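Local atomic coordinates of CBS domain-containing protein (Listeria monocytogenes, PDB entry 6XNU), a protein that probably binds the bacterial second messenger c-di-AMP through paired CBS motifs and takes part in controlling (p)ppGpp and c-di-AMP homeostasis. Residues V120-L123 / F128-V131; A38-Q41 / E47-L50; V109-N114 / S134-E139. All coordinates share one frame; numbering follows the deposited sequence.

Interaction 1 (V120-L123 / F128-V131); sequences VHLL and FVCV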
ATOM      1  N   VAL A 120      -3.637  15.119 -10.438  1.00 32.25           N
ATOM      2  CA  VAL A 120      -3.241  15.432  -9.067  1.00 30.98           C
ATOM      3  C   VAL A 120      -4.427  15.283  -8.122  1.00 33.41           C
ATOM      4  O   VAL A 120      -4.289  14.787  -6.997  1.00 37.56           O
ATOM      5  CB  VAL A 120      -2.628  16.842  -9.005  1.00 31.86           C
ATOM      6  CG1 VAL A 120      -2.314  17.219  -7.567  1.00 33.99           C
ATOM      7  CG2 VAL A 120      -1.373  16.901  -9.862  1.00 33.47           C
ATOM      8  N   HIS A 121      -5.616  15.695  -8.572  1.00 36.66           N
ATOM      9  CA  HIS A 121      -6.818  15.558  -7.758  1.00 38.04           C
ATOM     10  C   HIS A 121      -7.127  14.095  -7.446  1.00 37.36           C
ATOM     11  O   HIS A 121      -7.503  13.758  -6.316  1.00 38.86           O
ATOM     12  CB  HIS A 121      -7.996  16.214  -8.482  1.00 44.70           C
ATOM     13  CG  HIS A 121      -9.305  16.061  -7.774  1.00 47.83           C
ATOM     14  ND1 HIS A 121      -9.634  16.790  -6.652  1.00 51.70           N
ATOM     15  CD2 HIS A 121     -10.371  15.264  -8.031  1.00 52.65           C
ATOM     16  CE1 HIS A 121     -10.845  16.450  -6.247  1.00 53.11           C
ATOM     17  NE2 HIS A 121     -11.314  15.526  -7.068  1.00 55.22           N
ATOM     18  N   LEU A 122      -7.000  13.212  -8.441  1.00 34.98           N
ATOM     19  CA  LEU A 122      -7.253  11.792  -8.199  1.00 34.52           C
ATOM     20  C   LEU A 122      -6.248  11.216  -7.207  1.00 35.55           C
ATOM     21  O   LEU A 122      -6.597  10.366  -6.375  1.00 36.45           O
ATOM     22  CB  LEU A 122      -7.204  11.021  -9.515  1.00 34.72           C
ATOM     23  CG  LEU A 122      -8.357  11.307 -10.475  1.00 36.32           C
ATOM     24  CD1 LEU A 122      -8.136  10.582 -11.784  1.00 38.86           C
ATOM     25  CD2 LEU A 122      -9.679  10.899  -9.846  1.00 37.44           C
ATOM     26  N   LEU A 123      -4.997  11.671  -7.278  1.00 33.85           N
ATOM     27  CA  LEU A 123      -3.955  11.132  -6.418  1.00 29.73           C
ATOM     28  C   LEU A 123      -4.136  11.530  -4.959  1.00 36.38           C
ATOM     29  O   LEU A 123      -3.431  10.992  -4.099  1.00 33.83           O
ATOM     30  CB  LEU A 123      -2.576  11.567  -6.934  1.00 29.15           C
ATOM     31  CG  LEU A 123      -2.184  10.901  -8.262  1.00 30.35           C
ATOM     32  CD1 LEU A 123      -0.948  11.555  -8.877  1.00 28.51           C
ATOM     33  CD2 LEU A 123      -1.978   9.401  -8.078  1.00 25.53           C
ATOM     34  N   PHE A 128      -2.319   5.287  -6.418  1.00 26.90           N
ATOM     35  CA  PHE A 128      -1.987   5.242  -7.834  1.00 25.59           C
ATOM     36  C   PHE A 128      -3.284   5.230  -8.613  1.00 24.67           C
ATOM     37  O   PHE A 128      -4.347   4.895  -8.084  1.00 26.93           O
ATOM     38  CB  PHE A 128      -1.146   4.016  -8.216  1.00 26.40           C
ATOM     39  CG  PHE A 128      -1.886   2.710  -8.097  1.00 26.17           C
ATOM     40  CD1 PHE A 128      -1.907   2.028  -6.890  1.00 32.35           C
ATOM     41  CD2 PHE A 128      -2.554   2.165  -9.184  1.00 27.19           C
ATOM     42  CE1 PHE A 128      -2.587   0.824  -6.769  1.00 35.42           C
ATOM     43  CE2 PHE A 128      -3.235   0.972  -9.070  1.00 30.39           C
ATOM     44  CZ  PHE A 128      -3.248   0.301  -7.865  1.00 34.30           C
ATOM     45  N   VAL A 129      -3.173   5.599  -9.880  1.00 24.77           N
ATOM     46  CA  VAL A 129      -4.307   5.580 -10.795  1.00 25.30           C
ATOM     47  C   VAL A 129      -3.886   4.899 -12.084  1.00 24.02           C
ATOM     48  O   VAL A 129      -2.816   5.183 -12.629  1.00 22.97           O
ATOM     49  CB  VAL A 129      -4.845   6.995 -11.072  1.00 24.90           C
ATOM     50  CG1 VAL A 129      -6.018   6.928 -12.052  1.00 28.91           C
ATOM     51  CG2 VAL A 129      -5.299   7.629  -9.777  1.00 29.89           C
ATOM     52  N   CYS A 130      -4.751   4.027 -12.584  1.00 24.97           N
ATOM     53  CA  CYS A 130      -4.450   3.264 -13.782  1.00 23.78           C
ATOM     54  C   CYS A 130      -4.597   4.142 -15.023  1.00 24.32           C
ATOM     55  O   CYS A 130      -5.481   5.000 -15.083  1.00 27.47           O
ATOM     56  CB  CYS A 130      -5.409   2.092 -13.866  1.00 24.70           C
ATOM     57  SG  CYS A 130      -5.007   0.781 -12.682  1.00 26.20           S
ATOM     58  N   VAL A 131      -3.724   3.919 -16.010  1.00 22.58           N
ATOM     59  CA  VAL A 131      -3.795   4.569 -17.322  1.00 23.27           C
ATOM     60  C   VAL A 131      -4.323   3.552 -18.324  1.00 24.10           C
ATOM     61  O   VAL A 131      -3.856   2.408 -18.362  1.00 23.43           O
ATOM     62  CB  VAL A 131      -2.423   5.101 -17.767  1.00 22.77           C
ATOM     63  CG1 VAL A 131      -2.526   5.817 -19.106  1.00 25.82           C
ATOM     64  CG2 VAL A 131      -1.838   6.046 -16.712  1.00 22.82           C
TER
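F128 meets L123 through its backbone CA, 4.2 Å from L123 CD2, and no aromatic face or edge takes part in the contact. The F128 side chain leaves its backbone away from the helix, and its phenyl ring lies instead against I141 and T143 of strand 138-143. The other flat group, the H121 imidazole, also faces elsewhere: its ND1 is hydrogen-bonded to N152 ND2 of the second subunit.

What joins helix to strand is aliphatic, and its closest approaches are to V129 CG2. L122 brings up the root of its side chain, CB lying 3.9 Å from that methyl. L123 arrives by its branch end, with CD2 4.1 Å from V129 CG2, and the two side chains cross obliquely. With chi1 at 179°, V129 holds CG1 anti to its backbone N and CG2 anti to its carbonyl carbon; CG2 comes nearest to the helix residues, while CG1 lies 4.2 Å from L122 CD1. V129 projects from its CA toward the helix, and the residue is buried.

L123 also packs on L148 of the second subunit, and L122 on P108. The contact joins the helix and second strand of the beta-alpha-beta unit formed by strand 109-110, helix 116-125 and strand 128-132, a unit characteristic of the CBS domain.

Interaction 2 (A38-Q41 / E47-L50); sequences AHVQ and EHAL
V40 packs on A49 and H48 where helix 46-56 turns back over strand 40-41, the first two elements of a beta-alpha-beta unit completed by the parallel neighbour strand 60-64. This topology recurs in CBS motifs, and here it probably belongs to one half of a CBS pair.

Apolar packing carries most of the contact. V40 CG1 sits 3.9 Å from A49 CA and 4.1 Å from A49 CB, the methyl touching both backbone and side chain of one helical residue. Having only a CB, A49 lets the strand side chain come close to the helix backbone; the CA atoms of V40 and A49 are 6.3 Å apart. Both residues are buried, and V99 of helix 99-102 packs against each of them, while I79 lies on A49. V40 also touches I61 and V63 of strand 60-64.

The second kind of contact is looser and runs between a methyl and a heteroaromatic ring. H48 leaves its backbone toward the strand, and the same V40 methyl approaches its imidazole obliquely.

Hydrogen bonds lie outside the pairing: N45 OD1 accepts a hydrogen bond from the H48 backbone N, and V40 is bonded through its backbone to P62 and L64. The V40 torsion, chi1 -70°, sets CG1 anti to the carbonyl carbon, which leaves CG1 4.3 Å from H48 ND1.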
ATOM      1  N   ALA A  38       2.502  -6.052 -12.028  1.00 25.31           N
ATOM      2  CA  ALA A  38       1.874  -7.365 -12.024  1.00 24.27           C
ATOM      3  C   ALA A  38       0.363  -7.220 -12.133  1.00 25.67           C
ATOM      4  O   ALA A  38      -0.221  -6.210 -11.722  1.00 26.23           O
ATOM      5  CB  ALA A  38       2.240  -8.132 -10.757  1.00 31.20           C
ATOM      6  N   HIS A  39      -0.272  -8.230 -12.731  1.00 27.35           N
ATOM      7  CA  HIS A  39      -1.722  -8.256 -12.840  1.00 24.66           C
ATOM      8  C   HIS A  39      -2.212  -9.686 -12.684  1.00 26.36           C
ATOM      9  O   HIS A  39      -1.436 -10.642 -12.741  1.00 28.27           O
ATOM     10  CB  HIS A  39      -2.214  -7.669 -14.180  1.00 28.16           C
ATOM     11  CG  HIS A  39      -1.883  -8.507 -15.379  1.00 27.88           C
ATOM     12  ND1 HIS A  39      -0.800  -8.249 -16.192  1.00 31.41           N
ATOM     13  CD2 HIS A  39      -2.505  -9.585 -15.915  1.00 28.69           C
ATOM     14  CE1 HIS A  39      -0.766  -9.134 -17.175  1.00 31.70           C
ATOM     15  NE2 HIS A  39      -1.791  -9.957 -17.031  1.00 29.12           N
ATOM     16  N   VAL A  40      -3.520  -9.820 -12.481  1.00 24.25           N
ATOM     17  CA  VAL A  40      -4.193 -11.104 -12.585  1.00 25.66           C
ATOM     18  C   VAL A  40      -5.254 -10.984 -13.675  1.00 25.80           C
ATOM     19  O   VAL A  40      -5.544  -9.893 -14.176  1.00 26.90           O
ATOM     20  CB  VAL A  40      -4.814 -11.552 -11.248  1.00 28.84           C
ATOM     21  CG1 VAL A  40      -3.718 -11.929 -10.273  1.00 30.61           C
ATOM     22  CG2 VAL A  40      -5.672 -10.443 -10.672  1.00 27.50           C
ATOM     23  N   GLN A  41      -5.826 -12.127 -14.045  1.00 28.13           N
ATOM     24  CA  GLN A  41      -6.805 -12.210 -15.121  1.00 27.23           C
ATOM     25  C   GLN A  41      -8.153 -12.653 -14.569  1.00 29.47           C
ATOM     26  O   GLN A  41      -8.215 -13.425 -13.607  1.00 29.38           O
ATOM     27  CB  GLN A  41      -6.367 -13.212 -16.202  1.00 33.89           C
ATOM     28  CG  GLN A  41      -5.017 -12.943 -16.839  1.00 37.13           C
ATOM     29  CD  GLN A  41      -4.478 -14.170 -17.550  1.00 45.13           C
ATOM     30  OE1 GLN A  41      -3.715 -14.067 -18.511  1.00 49.10           O
ATOM     31  NE2 GLN A  41      -4.880 -15.348 -17.080  1.00 51.00           N
ATOM     32  N   GLU A  47      -6.220 -17.978  -4.658  1.00 32.08           N
ATOM     33  CA  GLU A  47      -4.906 -18.467  -4.260  1.00 31.21           C
ATOM     34  C   GLU A  47      -3.834 -17.980  -5.229  1.00 32.44           C
ATOM     35  O   GLU A  47      -2.770 -17.510  -4.806  1.00 35.77           O
ATOM     36  CB  GLU A  47      -4.913 -19.998  -4.160  1.00 37.54           C
ATOM     37  CG  GLU A  47      -3.518 -20.617  -4.039  1.00 42.11           C
ATOM     38  CD  GLU A  47      -3.384 -21.592  -2.878  1.00 53.91           C
ATOM     39  OE1 GLU A  47      -4.413 -22.158  -2.447  1.00 53.00           O
ATOM     40  OE2 GLU A  47      -2.243 -21.796  -2.399  1.00 55.89           O
ATOM     41  N   HIS A  48      -4.118 -18.037  -6.535  1.00 32.37           N
ATOM     42  CA  HIS A  48      -3.176 -17.505  -7.515  1.00 34.31           C
ATOM     43  C   HIS A  48      -2.962 -16.008  -7.312  1.00 30.04           C
ATOM     44  O   HIS A  48      -1.822 -15.526  -7.328  1.00 32.03           O
ATOM     45  CB  HIS A  48      -3.674 -17.787  -8.932  1.00 34.46           C
ATOM     46  CG  HIS A  48      -2.748 -17.295 -10.000  1.00 37.31           C
ATOM     47  ND1 HIS A  48      -3.007 -16.171 -10.754  1.00 39.90           N
ATOM     48  CD2 HIS A  48      -1.548 -17.761 -10.420  1.00 42.11           C
ATOM     49  CE1 HIS A  48      -2.015 -15.973 -11.603  1.00 38.71           C
ATOM     50  NE2 HIS A  48      -1.119 -16.927 -11.424  1.00 43.94           N
ATOM     51  N   ALA A  49      -4.047 -15.259  -7.097  1.00 29.92           N
ATOM     52  CA  ALA A  49      -3.922 -13.816  -6.893  1.00 27.18           C
ATOM     53  C   ALA A  49      -3.072 -13.494  -5.669  1.00 29.68           C
ATOM     54  O   ALA A  49      -2.281 -12.541  -5.682  1.00 27.22           O
ATOM     55  CB  ALA A  49      -5.307 -13.183  -6.762  1.00 28.80           C
ATOM     56  N   LEU A  50      -3.230 -14.271  -4.592  1.00 29.56           N
ATOM     57  CA  LEU A  50      -2.445 -14.023  -3.389  1.00 28.55           C
ATOM     58  C   LEU A  50      -0.958 -14.213  -3.663  1.00 28.37           C
ATOM     59  O   LEU A  50      -0.115 -13.454  -3.161  1.00 30.55           O
ATOM     60  CB  LEU A  50      -2.920 -14.957  -2.271  1.00 28.04           C
ATOM     61  CG  LEU A  50      -3.097 -14.418  -0.858  1.00 40.07           C
ATOM     62  CD1 LEU A  50      -3.830 -13.073  -0.814  1.00 33.87           C
ATOM     63  CD2 LEU A  50      -3.841 -15.472  -0.032  1.00 36.49           C
TER

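Interaction 3 (V109-N114 / S134-E139); sequences VIKDFN and SDHHFE
K111 leaves its loop with CG anti to the carbonyl carbon, chi1 -61°, and its CB and CG meet nothing close on segment 134-139. The side chain also packs on V132 of strand 128-132. Bends at chi2 and chi3 carry it on toward the neighbouring turn: CD lies 4.4 Å from S134 CA, CE 4.5 Å from H136 CE1, and NZ comes nearest, 4.0 Å from S134 O and 4.1 Å from H136 NE2. Both NZ separations are too long for hydrogen bonds. NZ approaches the imidazole obliquely, and if H136 were protonated the two charges would probably disfavour a closer approach.

That turn links strands 128-132 and 138-143, the beta hairpin of this CBS domain, and it is shaped by carboxylates. D135 OD1 accepts from H137 N at 3.3 Å, an Asx turn in which the donor stands above the carboxylate plane; D133 OD1 accepts from the same N, and D135 OD2 forms a salt bridge with K69.

Further on, H137 ND1 donates to E139 OE1 at 2.7 Å, with the oxygen near the ring plane and approached on its anti side, tilted 28° out of the carboxylate plane. Past K111, D112 OD1 closes a second Asx turn, accepting from N114 N at 2.9 Å through its anti lone pair.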
ATOM      1  N   VAL A 109      -9.786   6.132 -13.684  1.00 32.56           N
ATOM      2  CA  VAL A 109      -8.766   5.873 -14.691  1.00 31.60           C
ATOM      3  C   VAL A 109      -8.317   7.189 -15.306  1.00 31.92           C
ATOM      4  O   VAL A 109      -9.000   8.210 -15.222  1.00 34.29           O
ATOM      5  CB  VAL A 109      -9.236   4.906 -15.802  1.00 31.51           C
ATOM      6  CG1 VAL A 109      -9.608   3.540 -15.223  1.00 34.13           C
ATOM      7  CG2 VAL A 109     -10.408   5.505 -16.575  1.00 34.72           C
ATOM      8  N   ILE A 110      -7.140   7.136 -15.926  1.00 29.76           N
ATOM      9  CA  ILE A 110      -6.553   8.230 -16.691  1.00 30.79           C
ATOM     10  C   ILE A 110      -6.528   7.794 -18.148  1.00 31.21           C
ATOM     11  O   ILE A 110      -6.059   6.695 -18.463  1.00 28.41           O
ATOM     12  CB  ILE A 110      -5.129   8.552 -16.193  1.00 31.16           C
ATOM     13  CG1 ILE A 110      -5.161   9.147 -14.783  1.00 33.06           C
ATOM     14  CG2 ILE A 110      -4.398   9.467 -17.159  1.00 34.19           C
ATOM     15  CD1 ILE A 110      -3.835   8.994 -14.020  1.00 31.60           C
ATOM     16  N   LYS A 111      -7.064   8.626 -19.038  1.00 36.38           N
ATOM     17  CA  LYS A 111      -7.068   8.280 -20.451  1.00 34.68           C
ATOM     18  C   LYS A 111      -6.149   9.164 -21.279  1.00 38.94           C
ATOM     19  O   LYS A 111      -5.935   8.875 -22.462  1.00 41.47           O
ATOM     20  CB  LYS A 111      -8.499   8.343 -21.008  1.00 38.12           C
ATOM     21  CG  LYS A 111      -9.457   7.372 -20.331  1.00 40.97           C
ATOM     22  CD  LYS A 111     -10.330   6.661 -21.344  1.00 45.64           C
ATOM     23  CE  LYS A 111     -11.716   6.384 -20.788  1.00 53.61           C
ATOM     24  NZ  LYS A 111     -12.616   5.825 -21.831  1.00 54.84           N
ATOM     25  N   ASP A 112      -5.594  10.213 -20.685  1.00 33.78           N
ATOM     26  CA  ASP A 112      -4.708  11.150 -21.356  1.00 38.56           C
ATOM     27  C   ASP A 112      -4.031  11.987 -20.286  1.00 36.55           C
ATOM     28  O   ASP A 112      -4.475  12.025 -19.133  1.00 38.58           O
ATOM     29  CB  ASP A 112      -5.467  12.056 -22.331  1.00 37.66           C
ATOM     30  CG  ASP A 112      -6.506  12.906 -21.632  1.00 41.20           C
ATOM     31  OD1 ASP A 112      -6.138  13.964 -21.078  1.00 45.47           O
ATOM     32  OD2 ASP A 112      -7.692  12.506 -21.620  1.00 48.64           O
ATOM     33  N   PHE A 113      -2.960  12.663 -20.683  1.00 35.59           N
ATOM     34  CA  PHE A 113      -2.219  13.542 -19.791  1.00 35.76           C
ATOM     35  C   PHE A 113      -2.440  15.013 -20.128  1.00 37.99           C
ATOM     36  O   PHE A 113      -1.583  15.856 -19.854  1.00 38.63           O
ATOM     37  CB  PHE A 113      -0.737  13.190 -19.825  1.00 37.61           C
ATOM     38  CG  PHE A 113      -0.430  11.888 -19.146  1.00 33.96           C
ATOM     39  CD1 PHE A 113      -0.410  10.705 -19.865  1.00 36.47           C
ATOM     40  CD2 PHE A 113      -0.204  11.845 -17.779  1.00 33.58           C
ATOM     41  CE1 PHE A 113      -0.143   9.498 -19.231  1.00 34.83           C
ATOM     42  CE2 PHE A 113       0.056  10.640 -17.139  1.00 33.21           C
ATOM     43  CZ  PHE A 113       0.089   9.471 -17.868  1.00 34.04           C
ATOM     44  N   ASN A 114      -3.599  15.334 -20.704  1.00 41.89           N
ATOM     45  CA  ASN A 114      -3.887  16.710 -21.090  1.00 42.29           C
ATOM     46  C   ASN A 114      -4.297  17.590 -19.917  1.00 42.47           C
ATOM     47  O   ASN A 114      -4.343  18.815 -20.076  1.00 46.50           O
ATOM     48  CB  ASN A 114      -4.987  16.737 -22.154  1.00 45.00           C
ATOM     49  CG  ASN A 114      -4.576  16.044 -23.433  1.00 46.42           C
ATOM     50  OD1 ASN A 114      -3.391  15.955 -23.749  1.00 50.27           O
ATOM     51  ND2 ASN A 114      -5.557  15.550 -24.181  1.00 52.23           N
ATOM     52  N   SER A 134      -8.416   4.459 -25.130  1.00 34.72           N
ATOM     53  CA  SER A 134      -9.851   4.686 -25.276  1.00 39.29           C
ATOM     54  C   SER A 134     -10.670   3.395 -25.264  1.00 39.21           C
ATOM     55  O   SER A 134     -11.865   3.449 -24.952  1.00 45.59           O
ATOM     56  CB  SER A 134     -10.137   5.482 -26.552  1.00 38.03           C
ATOM     57  OG  SER A 134      -9.304   5.065 -27.620  1.00 45.42           O
ATOM     58  N   ASP A 135     -10.075   2.238 -25.567  1.00 32.97           N
ATOM     59  CA  ASP A 135     -10.798   0.971 -25.483  1.00 34.00           C
ATOM     60  C   ASP A 135     -10.488   0.199 -24.197  1.00 30.16           C
ATOM     61  O   ASP A 135     -10.719  -1.011 -24.136  1.00 32.90           O
ATOM     62  CB  ASP A 135     -10.539   0.115 -26.735  1.00 38.41           C
ATOM     63  CG  ASP A 135      -9.218  -0.658 -26.702  1.00 40.24           C
ATOM     64  OD1 ASP A 135      -8.281  -0.263 -25.997  1.00 44.32           O
ATOM     65  OD2 ASP A 135      -9.106  -1.688 -27.402  1.00 47.09           O
ATOM     66  N   HIS A 136      -9.993   0.892 -23.168  1.00 31.36           N
ATOM     67  CA  HIS A 136      -9.733   0.374 -21.822  1.00 34.26           C
ATOM     68  C   HIS A 136      -8.556  -0.587 -21.765  1.00 29.10           C
ATOM     69  O   HIS A 136      -8.387  -1.289 -20.762  1.00 27.48           O
ATOM     70  CB  HIS A 136     -10.978  -0.278 -21.214  1.00 37.39           C
ATOM     71  CG  HIS A 136     -11.997   0.718 -20.752  1.00 46.40           C
ATOM     72  ND1 HIS A 136     -11.848   1.450 -19.593  1.00 47.98           N
ATOM     73  CD2 HIS A 136     -13.156   1.134 -21.315  1.00 54.69           C
ATOM     74  CE1 HIS A 136     -12.882   2.259 -19.451  1.00 54.79           C
ATOM     75  NE2 HIS A 136     -13.690   2.089 -20.482  1.00 57.64           N
ATOM     76  N   HIS A 137      -7.720  -0.621 -22.796  1.00 27.49           N
ATOM     77  CA  HIS A 137      -6.495  -1.403 -22.742  1.00 25.69           C
ATOM     78  C   HIS A 137      -5.567  -0.810 -21.688  1.00 22.88           C
ATOM     79  O   HIS A 137      -5.327   0.403 -21.672  1.00 23.98           O
ATOM     80  CB  HIS A 137      -5.833  -1.395 -24.117  1.00 25.87           C
ATOM     81  CG  HIS A 137      -4.552  -2.159 -24.195  1.00 22.99           C
ATOM     82  ND1 HIS A 137      -3.321  -1.580 -23.959  1.00 25.37           N
ATOM     83  CD2 HIS A 137      -4.305  -3.450 -24.527  1.00 26.63           C
ATOM     84  CE1 HIS A 137      -2.376  -2.485 -24.134  1.00 26.08           C
ATOM     85  NE2 HIS A 137      -2.944  -3.628 -24.476  1.00 26.09           N
ATOM     86  N   PHE A 138      -5.050  -1.675 -20.819  1.00 22.04           N
ATOM     87  CA  PHE A 138      -4.239  -1.234 -19.683  1.00 22.74           C
ATOM     88  C   PHE A 138      -2.859  -0.783 -20.145  1.00 22.77           C
ATOM     89  O   PHE A 138      -2.132  -1.538 -20.801  1.00 23.40           O
ATOM     90  CB  PHE A 138      -4.112  -2.371 -18.674  1.00 20.89           C
ATOM     91  CG  PHE A 138      -3.259  -2.035 -17.485  1.00 22.38           C
ATOM     92  CD1 PHE A 138      -3.537  -0.928 -16.705  1.00 22.16           C
ATOM     93  CD2 PHE A 138      -2.190  -2.843 -17.146  1.00 22.61           C
ATOM     94  CE1 PHE A 138      -2.741  -0.624 -15.600  1.00 24.57           C
ATOM     95  CE2 PHE A 138      -1.396  -2.551 -16.032  1.00 22.90           C
ATOM     96  CZ  PHE A 138      -1.681  -1.441 -15.269  1.00 24.72           C
ATOM     97  N   GLU A 139      -2.475   0.441 -19.769  1.00 22.09           N
ATOM     98  CA  GLU A 139      -1.226   1.027 -20.241  1.00 22.48           C
ATOM     99  C   GLU A 139      -0.160   1.169 -19.167  1.00 21.98           C
ATOM    100  O   GLU A 139       1.031   1.169 -19.486  1.00 24.09           O
ATOM    101  CB  GLU A 139      -1.493   2.412 -20.841  1.00 22.03           C
ATOM    102  CG  GLU A 139      -2.450   2.366 -22.047  1.00 24.77           C
ATOM    103  CD  GLU A 139      -1.768   1.830 -23.282  1.00 30.20           C
ATOM    104  OE1 GLU A 139      -2.337   0.929 -23.941  1.00 26.84           O
ATOM    105  OE2 GLU A 139      -0.658   2.315 -23.596  1.00 34.75           O
TER

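How the interactions relate
Interactions 1 and 3 belong to one unit, with centres 11 Å apart: the chain between 114 and 134 runs through helix 116-125 and back along strand 128-132, so interaction 1 falls within the span that interaction 3 brackets. They share a sheet, where probable backbone hydrogen bonds join neighbouring strands, V131 O to E139 N and C130 O to I110 N, both 2.8 Å. V129 CG1 packs 3.6 Å from I110 CD1. Interaction 2 sits in the other sheet, on the opposite side of the chain's centre from interaction 1; its centre is about 22 Å from each of theirs. Interactions 1 and 2 both border the second subunit. Where c-di-AMP binds relative to the three contacts is not settled by their geometry.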